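Local coordinates for FEZ-1 protein (Fluoribacter gormanii, PDB 5WCK), which is a metallo-beta-lactamase of subclass B3 that carries two zinc ions and probably hydrolyses the lactam ring of beta-lactam antibiotics, at residues L183-K197 with N251-G263. The protein carries 2 engineered substitutions. Sequence-based numbering, arbitrary orientation. Where two conformers were deposited one is given.
Sequences LVDNITYPKIAEDYK and NDFYTELKKQETG. Engineered in segment 251-263: Gly-263 (natural residue Ala).
The side-chain amide of Gln-260 clasps the start of segment 183-197, in the loop that leads into helix 192-204: OE1 accepts the backbone N of Leu-183 at 2.8 Å, a nearly straight bond (175°) whose donor is tilted modestly from the carbonyl plane. Here the C-terminal helix of the metallo-beta-lactamase fold is 239-262; its 251-262 part runs roughly antiparallel to the 192-197 turns and also holds the loop that precedes helix 192-204, a worked example of a glutamine tying a loop to a helix. Gln-260 NE2 donates to Glu-256 OE1, one turn back, at 2.9 Å, in the amide plane, and also to the carbonyl of Tyr-181, so both ends of the amide are engaged and its rotation is fixed. Beside this polar clasp, CD1 of Leu-183 settles against CG of Glu-256 and CE1 of Phe-253, both at 3.9 Å.

The Phe-253 ring packs between the two helices. Its CG stands anti to the backbone N (chi1 165°), which sends the ring across to Tyr-196, whose CB sits over one face in a CH-pi contact, 3.7 Å from the ring centroid. The two rings are near parallel but barely overlap. The side chain of Tyr-196 lies about 4 Å from that of zinc ligand His-149 at the nearest atoms, its OH hydrogen-bonded to Gly-176 O. At the outer margin, Lys-197 crosses Tyr-254 at about a right angle, with Lys-197 CG 3.5 Å from Tyr-254 OH, and Lys-197 NZ donates to a water at 2.9 Å.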
ATOM      1  N   LEU A 183      13.899  -9.587 -15.144  1.00  7.26           N
ATOM      2  CA  LEU A 183      14.790  -9.416 -13.976  1.00  7.45           C
ATOM      3  C   LEU A 183      16.278  -9.439 -14.354  1.00  9.01           C
ATOM      4  O   LEU A 183      17.074  -9.157 -13.487  1.00 12.51           O
ATOM      5  CB  LEU A 183      14.497 -10.569 -13.015  1.00  8.53           C
ATOM      6  CG  LEU A 183      13.083 -10.588 -12.437  1.00  7.44           C
ATOM      7  CD1 LEU A 183      12.914 -11.806 -11.538  1.00  9.82           C
ATOM      8  CD2 LEU A 183      12.792  -9.309 -11.669  1.00  8.76           C
ATOM      9  N   VAL A 184      16.596  -9.806 -15.591  1.00  9.22           N
ATOM     10  CA  VAL A 184      17.977  -9.951 -16.049  1.00  8.41           C
ATOM     11  C   VAL A 184      18.158  -8.983 -17.225  1.00  7.59           C
ATOM     12  O   VAL A 184      17.386  -9.074 -18.190  1.00 12.42           O
ATOM     13  CB  VAL A 184      18.261 -11.390 -16.521  1.00 14.56           C
ATOM     14  CG1 VAL A 184      19.691 -11.543 -17.032  1.00 21.53           C
ATOM     15  CG2 VAL A 184      17.951 -12.413 -15.427  1.00 18.10           C
ATOM     16  N   ASP A 185      19.140  -8.097 -17.105  1.00 10.22           N
ATOM     17  CA  ASP A 185      19.462  -7.117 -18.167  1.00 13.56           C
ATOM     18  C   ASP A 185      18.206  -6.315 -18.562  1.00 10.10           C
ATOM     19  O   ASP A 185      17.916  -6.086 -19.751  1.00 13.13           O
ATOM     20  CB  ASP A 185      20.105  -7.844 -19.351  1.00 17.69           C
ATOM     21  CG  ASP A 185      21.448  -8.467 -19.009  1.00 17.68           C
ATOM     22  OD1 ASP A 185      22.165  -7.888 -18.181  1.00 23.53           O
ATOM     23  OD2 ASP A 185      21.737  -9.529 -19.561  1.00 28.53           O
ATOM     24  N   ASN A 186      17.465  -5.844 -17.550  1.00  8.46           N
ATOM     25  CA  ASN A 186      16.316  -4.987 -17.790  1.00  7.47           C
ATOM     26  C   ASN A 186      16.798  -3.661 -18.391  1.00  6.65           C
ATOM     27  O   ASN A 186      17.666  -2.982 -17.828  1.00  8.05           O
ATOM     28  CB  ASN A 186      15.538  -4.781 -16.491  1.00  9.44           C
ATOM     29  CG  ASN A 186      14.206  -4.096 -16.703  1.00  9.05           C
ATOM     30  OD1 ASN A 186      14.160  -2.983 -17.232  1.00  8.60           O
ATOM     31  ND2 ASN A 186      13.125  -4.746 -16.295  1.00  8.77           N
ATOM     32  N   ILE A 187      16.211  -3.298 -19.545  1.00  6.82           N
ATOM     33  CA  ILE A 187      16.693  -2.140 -20.317  1.00  8.65           C
ATOM     34  C   ILE A 187      16.322  -0.808 -19.665  1.00  9.48           C
ATOM     35  O   ILE A 187      17.130   0.140 -19.723  1.00  9.53           O
ATOM     36  CB  ILE A 187      16.144  -2.242 -21.752  1.00  7.94           C
ATOM     37  CG1 ILE A 187      16.658  -3.486 -22.478  1.00  9.36           C
ATOM     38  CG2 ILE A 187      16.377  -0.957 -22.546  1.00 10.67           C
ATOM     39  CD1 ILE A 187      18.144  -3.486 -22.783  1.00 14.02           C
ATOM     40  N   THR A 188      15.119  -0.710 -19.069  1.00  6.78           N
ATOM     41  CA  THR A 188      14.649   0.566 -18.531  1.00  7.86           C
ATOM     42  C   THR A 188      14.972   0.718 -17.037  1.00  7.10           C
ATOM     43  O   THR A 188      15.084   1.830 -16.532  1.00  8.92           O
ATOM     44  CB  THR A 188      13.149   0.734 -18.787  1.00  7.76           C
ATOM     45  OG1 THR A 188      12.474  -0.353 -18.143  1.00  8.06           O
ATOM     46  CG2 THR A 188      12.818   0.755 -20.267  1.00 11.31           C
ATOM     47  N   TYR A 189      15.070  -0.412 -16.328  1.00  7.01           N
ATOM     48  CA  TYR A 189      15.237  -0.458 -14.861  1.00  8.21           C
ATOM     49  C   TYR A 189      16.310  -1.478 -14.524  1.00  7.20           C
ATOM     50  O   TYR A 189      16.031  -2.556 -14.017  1.00  8.53           O
ATOM     51  CB  TYR A 189      13.876  -0.784 -14.249  1.00  8.29           C
ATOM     52  CG  TYR A 189      13.725  -0.810 -12.742  1.00  6.60           C
ATOM     53  CD1 TYR A 189      14.684  -0.331 -11.859  1.00  8.02           C
ATOM     54  CD2 TYR A 189      12.559  -1.339 -12.207  1.00  7.06           C
ATOM     55  CE1 TYR A 189      14.498  -0.388 -10.483  1.00  6.61           C
ATOM     56  CE2 TYR A 189      12.337  -1.364 -10.841  1.00  6.69           C
ATOM     57  CZ  TYR A 189      13.327  -0.936  -9.973  1.00  6.34           C
ATOM     58  OH  TYR A 189      13.091  -0.972  -8.621  1.00  7.37           O
ATOM     59  N   PRO A 190      17.593  -1.195 -14.830  1.00  6.63           N
ATOM     60  CA  PRO A 190      18.633  -2.202 -14.673  1.00  7.00           C
ATOM     61  C   PRO A 190      18.795  -2.767 -13.258  1.00  7.54           C
ATOM     62  O   PRO A 190      19.195  -3.934 -13.110  1.00  8.04           O
ATOM     63  CB  PRO A 190      19.915  -1.461 -15.085  1.00  7.91           C
ATOM     64  CG  PRO A 190      19.421  -0.349 -15.985  1.00 10.02           C
ATOM     65  CD  PRO A 190      18.065   0.047 -15.469  1.00  9.26           C
ATOM     66  N   LYS A 191      18.478  -1.955 -12.250  1.00  8.60           N
ATOM     67  CA  LYS A 191      18.691  -2.403 -10.851  1.00  8.37           C
ATOM     68  C   LYS A 191      17.457  -3.137 -10.301  1.00  9.28           C
ATOM     69  O   LYS A 191      17.376  -3.371  -9.082  1.00  7.87           O
ATOM     70  CB  LYS A 191      19.027  -1.203  -9.967  1.00  9.44           C
ATOM     71  CG  LYS A 191      20.390  -0.593 -10.275  1.00 12.58           C
ATOM     72  CD  LYS A 191      20.840   0.468  -9.314  1.00 18.63           C
ATOM     73  CE  LYS A 191      22.249   0.924  -9.633  1.00 32.51           C
ATOM     74  NZ  LYS A 191      22.685   2.011  -8.724  1.00 46.28           N
ATOM     75  N   ILE A 192      16.505  -3.517 -11.161  1.00  7.02           N
ATOM     76  CA  ILE A 192      15.261  -4.141 -10.680  1.00  6.12           C
ATOM     77  C   ILE A 192      15.568  -5.321  -9.740  1.00  7.60           C
ATOM     78  O   ILE A 192      14.956  -5.387  -8.670  1.00  6.36           O
ATOM     79  CB  ILE A 192      14.319  -4.552 -11.835  1.00  6.09           C
ATOM     80  CG1 ILE A 192      12.983  -5.098 -11.305  1.00  6.22           C
ATOM     81  CG2 ILE A 192      14.981  -5.497 -12.830  1.00  6.96           C
ATOM     82  CD1 ILE A 192      11.953  -5.308 -12.368  1.00  7.06           C
ATOM     83  N   ALA A 193      16.430  -6.263 -10.139  1.00  7.24           N
ATOM     84  CA  ALA A 193      16.685  -7.459  -9.304  1.00  6.56           C
ATOM     85  C   ALA A 193      17.434  -7.059  -8.016  1.00  8.12           C
ATOM     86  O   ALA A 193      17.120  -7.553  -6.928  1.00  7.73           O
ATOM     87  CB  ALA A 193      17.420  -8.528 -10.084  1.00  8.30           C
ATOM     88  N   GLU A 194      18.384  -6.124  -8.106  1.00  7.08           N
ATOM     89  CA  GLU A 194      19.100  -5.662  -6.914  0.50  8.36           C
ATOM     90  C   GLU A 194      18.109  -5.029  -5.929  1.00  7.03           C
ATOM     91  O   GLU A 194      18.234  -5.186  -4.703  1.00  6.48           O
ATOM     92  CB  GLU A 194      20.196  -4.678  -7.314  0.50 12.60           C
ATOM     93  CG  GLU A 194      21.253  -5.307  -8.210  0.50 13.29           C
ATOM     94  CD  GLU A 194      22.263  -4.295  -8.730  0.50 28.16           C
ATOM     95  OE1 GLU A 194      22.760  -3.505  -7.903  0.50 26.41           O
ATOM     96  OE2 GLU A 194      22.529  -4.278  -9.957  0.50 21.77           O
ATOM     97  N   ASP A 195      17.118  -4.318  -6.476  1.00  5.84           N
ATOM     98  CA  ASP A 195      16.092  -3.644  -5.687  1.00  5.88           C
ATOM     99  C   ASP A 195      15.207  -4.663  -4.948  1.00  6.11           C
ATOM    100  O   ASP A 195      14.973  -4.514  -3.740  1.00  6.97           O
ATOM    101  CB  ASP A 195      15.285  -2.683  -6.566  1.00  6.23           C
ATOM    102  CG  ASP A 195      15.934  -1.311  -6.716  1.00  6.75           C
ATOM    103  OD1 ASP A 195      17.089  -1.111  -6.238  1.00  9.19           O
ATOM    104  OD2 ASP A 195      15.283  -0.433  -7.315  1.00  7.77           O
ATOM    105  N   TYR A 196      14.718  -5.682  -5.654  1.00  5.02           N
ATOM    106  CA  TYR A 196      13.937  -6.750  -5.000  1.00  5.63           C
ATOM    107  C   TYR A 196      14.769  -7.389  -3.878  1.00  6.25           C
ATOM    108  O   TYR A 196      14.228  -7.692  -2.791  1.00  5.09           O
ATOM    109  CB  TYR A 196      13.510  -7.829  -6.000  1.00  5.58           C
ATOM    110  CG  TYR A 196      12.243  -7.559  -6.774  1.00  5.20           C
ATOM    111  CD1 TYR A 196      11.001  -7.792  -6.210  1.00  6.00           C
ATOM    112  CD2 TYR A 196      12.271  -7.176  -8.105  1.00  5.24           C
ATOM    113  CE1 TYR A 196       9.821  -7.615  -6.924  1.00  3.87           C
ATOM    114  CE2 TYR A 196      11.104  -6.942  -8.822  1.00  5.00           C
ATOM    115  CZ  TYR A 196       9.870  -7.192  -8.236  1.00  5.35           C
ATOM    116  OH  TYR A 196       8.705  -7.021  -8.945  1.00  5.33           O
ATOM    117  N   LYS A 197      16.054  -7.627  -4.141  1.00  5.22           N
ATOM    118  CA  LYS A 197      16.914  -8.280  -3.130  1.00  6.65           C
ATOM    119  C   LYS A 197      17.045  -7.402  -1.889  1.00  6.55           C
ATOM    120  O   LYS A 197      16.986  -7.888  -0.759  1.00  6.18           O
ATOM    121  CB  LYS A 197      18.267  -8.649  -3.743  1.00  6.98           C
ATOM    122  CG  LYS A 197      18.158  -9.742  -4.790  1.00  7.58           C
ATOM    123  CD  LYS A 197      19.420  -9.967  -5.598  1.00  7.61           C
ATOM    124  CE  LYS A 197      19.195 -10.845  -6.808  1.00  7.96           C
ATOM    125  NZ  LYS A 197      20.471 -11.028  -7.555  1.00 10.70           N
ATOM    126  N   ASN A 251      10.990 -16.254  -1.736  1.00  6.97           N
ATOM    127  CA  ASN A 251      11.200 -17.484  -2.470  1.00 10.64           C
ATOM    128  C   ASN A 251      10.620 -17.346  -3.889  1.00  9.30           C
ATOM    129  O   ASN A 251      11.247 -17.780  -4.852  1.00  9.70           O
ATOM    130  CB  ASN A 251      10.627 -18.674  -1.699  1.00  9.41           C
ATOM    131  CG  ASN A 251      11.508 -19.061  -0.525  1.00 16.11           C
ATOM    132  OD1 ASN A 251      12.713 -18.820  -0.551  1.00 17.08           O
ATOM    133  ND2 ASN A 251      10.916 -19.639   0.512  1.00 16.27           N
ATOM    134  N   ASP A 252       9.430 -16.739  -4.027  1.00  6.70           N
ATOM    135  CA  ASP A 252       8.788 -16.519  -5.336  1.00  6.14           C
ATOM    136  C   ASP A 252       9.707 -15.687  -6.247  1.00  7.08           C
ATOM    137  O   ASP A 252       9.810 -15.954  -7.451  1.00  7.83           O
ATOM    138  CB  ASP A 252       7.431 -15.829  -5.197  1.00  6.83           C
ATOM    139  CG  ASP A 252       6.338 -16.665  -4.545  1.00 10.54           C
ATOM    140  OD1 ASP A 252       6.533 -17.897  -4.420  1.00 11.96           O
ATOM    141  OD2 ASP A 252       5.287 -16.064  -4.130  1.00 11.52           O
ATOM    142  N   PHE A 253      10.360 -14.671  -5.681  1.00  6.84           N
ATOM    143  CA  PHE A 253      11.255 -13.831  -6.445  1.00  4.88           C
ATOM    144  C   PHE A 253      12.416 -14.680  -6.980  1.00  5.14           C
ATOM    145  O   PHE A 253      12.741 -14.619  -8.182  1.00  6.60           O
ATOM    146  CB  PHE A 253      11.778 -12.637  -5.635  1.00  6.68           C
ATOM    147  CG  PHE A 253      12.959 -11.975  -6.291  1.00  5.73           C
ATOM    148  CD1 PHE A 253      12.790 -11.079  -7.335  1.00  4.74           C
ATOM    149  CD2 PHE A 253      14.254 -12.294  -5.920  1.00  5.38           C
ATOM    150  CE1 PHE A 253      13.879 -10.531  -7.980  1.00  6.06           C
ATOM    151  CE2 PHE A 253      15.347 -11.732  -6.551  1.00  8.42           C
ATOM    152  CZ  PHE A 253      15.158 -10.852  -7.583  1.00  6.86           C
ATOM    153  N   TYR A 254      13.042 -15.474  -6.106  1.00  5.99           N
ATOM    154  CA  TYR A 254      14.172 -16.304  -6.520  1.00  7.07           C
ATOM    155  C   TYR A 254      13.744 -17.419  -7.473  1.00  6.61           C
ATOM    156  O   TYR A 254      14.516 -17.812  -8.351  1.00  8.31           O
ATOM    157  CB  TYR A 254      14.969 -16.812  -5.321  1.00  7.68           C
ATOM    158  CG  TYR A 254      15.990 -15.815  -4.838  1.00  6.16           C
ATOM    159  CD1 TYR A 254      17.247 -15.750  -5.415  1.00  7.19           C
ATOM    160  CD2 TYR A 254      15.677 -14.876  -3.875  1.00  5.24           C
ATOM    161  CE1 TYR A 254      18.177 -14.814  -5.011  1.00  7.92           C
ATOM    162  CE2 TYR A 254      16.589 -13.933  -3.461  1.00  7.50           C
ATOM    163  CZ  TYR A 254      17.843 -13.903  -4.030  1.00  8.01           C
ATOM    164  OH  TYR A 254      18.729 -12.974  -3.606  1.00  8.79           O
ATOM    165  N   THR A 255      12.520 -17.926  -7.325  1.00  6.59           N
ATOM    166  CA  THR A 255      11.980 -18.890  -8.266  1.00  7.82           C
ATOM    167  C   THR A 255      11.874 -18.261  -9.668  1.00  7.69           C
ATOM    168  O   THR A 255      12.188 -18.924 -10.686  1.00  7.74           O
ATOM    169  CB  THR A 255      10.630 -19.441  -7.796  1.00 10.92           C
ATOM    170  OG1 THR A 255      10.890 -20.191  -6.609  1.00  9.66           O
ATOM    171  CG2 THR A 255       9.983 -20.331  -8.841  1.00  9.95           C
ATOM    172  N   GLU A 256      11.384 -17.025  -9.737  1.00  6.97           N
ATOM    173  CA  GLU A 256      11.210 -16.340 -11.027  1.00  7.26           C
ATOM    174  C   GLU A 256      12.585 -15.994 -11.612  1.00  7.79           C
ATOM    175  O   GLU A 256      12.801 -16.099 -12.812  1.00  7.88           O
ATOM    176  CB  GLU A 256      10.326 -15.102 -10.894  1.00  8.23           C
ATOM    177  CG  GLU A 256      10.084 -14.391 -12.197  1.00  9.34           C
ATOM    178  CD  GLU A 256       9.406 -15.183 -13.315  1.00 10.91           C
ATOM    179  OE1 GLU A 256       9.548 -14.749 -14.492  1.00 12.67           O
ATOM    180  OE2 GLU A 256       8.720 -16.209 -13.014  1.00 10.16           O
ATOM    181  N   LEU A 257      13.528 -15.605 -10.748  1.00  7.06           N
ATOM    182  CA  LEU A 257      14.868 -15.324 -11.190  1.00  9.08           C
ATOM    183  C   LEU A 257      15.508 -16.585 -11.775  1.00  7.37           C
ATOM    184  O   LEU A 257      16.087 -16.546 -12.875  1.00  7.82           O
ATOM    185  CB  LEU A 257      15.671 -14.747 -10.027  1.00  8.25           C
ATOM    186  CG  LEU A 257      17.122 -14.411 -10.362  1.00  9.43           C
ATOM    187  CD1 LEU A 257      17.207 -13.204 -11.298  1.00 11.13           C
ATOM    188  CD2 LEU A 257      17.902 -14.163  -9.098  1.00  8.44           C
ATOM    189  N   LYS A 258      15.369 -17.711 -11.073  1.00  7.31           N
ATOM    190  CA  LYS A 258      15.852 -19.021 -11.577  1.00  7.36           C
ATOM    191  C   LYS A 258      15.247 -19.313 -12.958  1.00  9.78           C
ATOM    192  O   LYS A 258      15.927 -19.787 -13.883  1.00  9.16           O
ATOM    193  CB  LYS A 258      15.495 -20.114 -10.563  1.00  7.54           C
ATOM    194  CG  LYS A 258      15.704 -21.540 -11.038  1.00  7.32           C
ATOM    195  CD  LYS A 258      15.495 -22.569  -9.971  1.00 12.84           C
ATOM    196  CE  LYS A 258      15.560 -23.990 -10.490  1.00 21.22           C
ATOM    197  NZ  LYS A 258      14.390 -24.348 -11.327  1.00 26.48           N
ATOM    198  N   LYS A 259      13.933 -19.103 -13.103  1.00  6.69           N
ATOM    199  CA  LYS A 259      13.275 -19.386 -14.400  1.00  7.10           C
ATOM    200  C   LYS A 259      13.900 -18.521 -15.500  1.00  8.18           C
ATOM    201  O   LYS A 259      14.175 -18.991 -16.628  1.00  9.13           O
ATOM    202  CB  LYS A 259      11.767 -19.154 -14.262  1.00  8.68           C
ATOM    203  CG  LYS A 259      10.982 -19.485 -15.512  1.00 11.70           C
ATOM    204  CD  LYS A 259       9.483 -19.452 -15.289  1.00 13.11           C
ATOM    205  CE  LYS A 259       8.729 -19.970 -16.484  1.00 17.29           C
ATOM    206  NZ  LYS A 259       7.278 -20.011 -16.189  1.00 17.95           N
ATOM    207  N   GLN A 260      14.147 -17.244 -15.199  1.00  7.50           N
ATOM    208  CA  GLN A 260      14.661 -16.315 -16.221  1.00  8.37           C
ATOM    209  C   GLN A 260      16.124 -16.612 -16.568  1.00 10.58           C
ATOM    210  O   GLN A 260      16.551 -16.386 -17.710  1.00 13.16           O
ATOM    211  CB  GLN A 260      14.403 -14.868 -15.814  1.00  7.96           C
ATOM    212  CG  GLN A 260      12.919 -14.530 -15.818  1.00  8.73           C
ATOM    213  CD  GLN A 260      12.640 -13.054 -15.662  1.00  8.44           C
ATOM    214  OE1 GLN A 260      13.478 -12.214 -16.010  1.00 10.37           O
ATOM    215  NE2 GLN A 260      11.466 -12.729 -15.124  1.00  6.81           N
ATOM    216  N   GLU A 261      16.901 -17.111 -15.599  1.00  9.39           N
ATOM    217  CA  GLU A 261      18.320 -17.362 -15.793  1.00 10.29           C
ATOM    218  C   GLU A 261      18.589 -18.767 -16.343  1.00 13.00           C
ATOM    219  O   GLU A 261      19.643 -18.969 -16.965  1.00 18.55           O
ATOM    220  CB  GLU A 261      19.042 -17.190 -14.468  1.00 10.16           C
ATOM    221  CG  GLU A 261      19.087 -15.748 -14.027  1.00  9.18           C
ATOM    222  CD  GLU A 261      19.916 -15.501 -12.806  1.00 11.02           C
ATOM    223  OE1 GLU A 261      19.788 -16.251 -11.824  1.00 10.85           O
ATOM    224  OE2 GLU A 261      20.711 -14.544 -12.850  1.00 15.13           O
ATOM    225  N   THR A 262      17.727 -19.747 -16.067  1.00  9.63           N
ATOM    226  CA  THR A 262      18.096 -21.154 -16.344  1.00 10.97           C
ATOM    227  C   THR A 262      16.996 -21.914 -17.091  1.00 15.11           C
ATOM    228  O   THR A 262      17.217 -23.061 -17.451  1.00 11.83           O
ATOM    229  CB  THR A 262      18.421 -21.935 -15.063  1.00 10.47           C
ATOM    230  OG1 THR A 262      17.251 -22.153 -14.275  1.00 10.78           O
ATOM    231  CG2 THR A 262      19.465 -21.250 -14.215  1.00 11.76           C
ATOM    232  N   GLY A 263      15.807 -21.312 -17.241  1.00 13.69           N
ATOM    233  CA  GLY A 263      14.633 -21.978 -17.832  1.00 13.99           C
ATOM    234  C   GLY A 263      14.535 -21.766 -19.342  1.00 21.60           C
ATOM    235  O   GLY A 263      13.502 -22.166 -19.901  1.00 18.12           O
ATOM    236  OXT GLY A 263      15.396 -21.161 -20.012  1.00 18.36           O
TER
HETATM  237  O   HOH W   1      20.978 -12.492 -10.044  1.00 33.21           O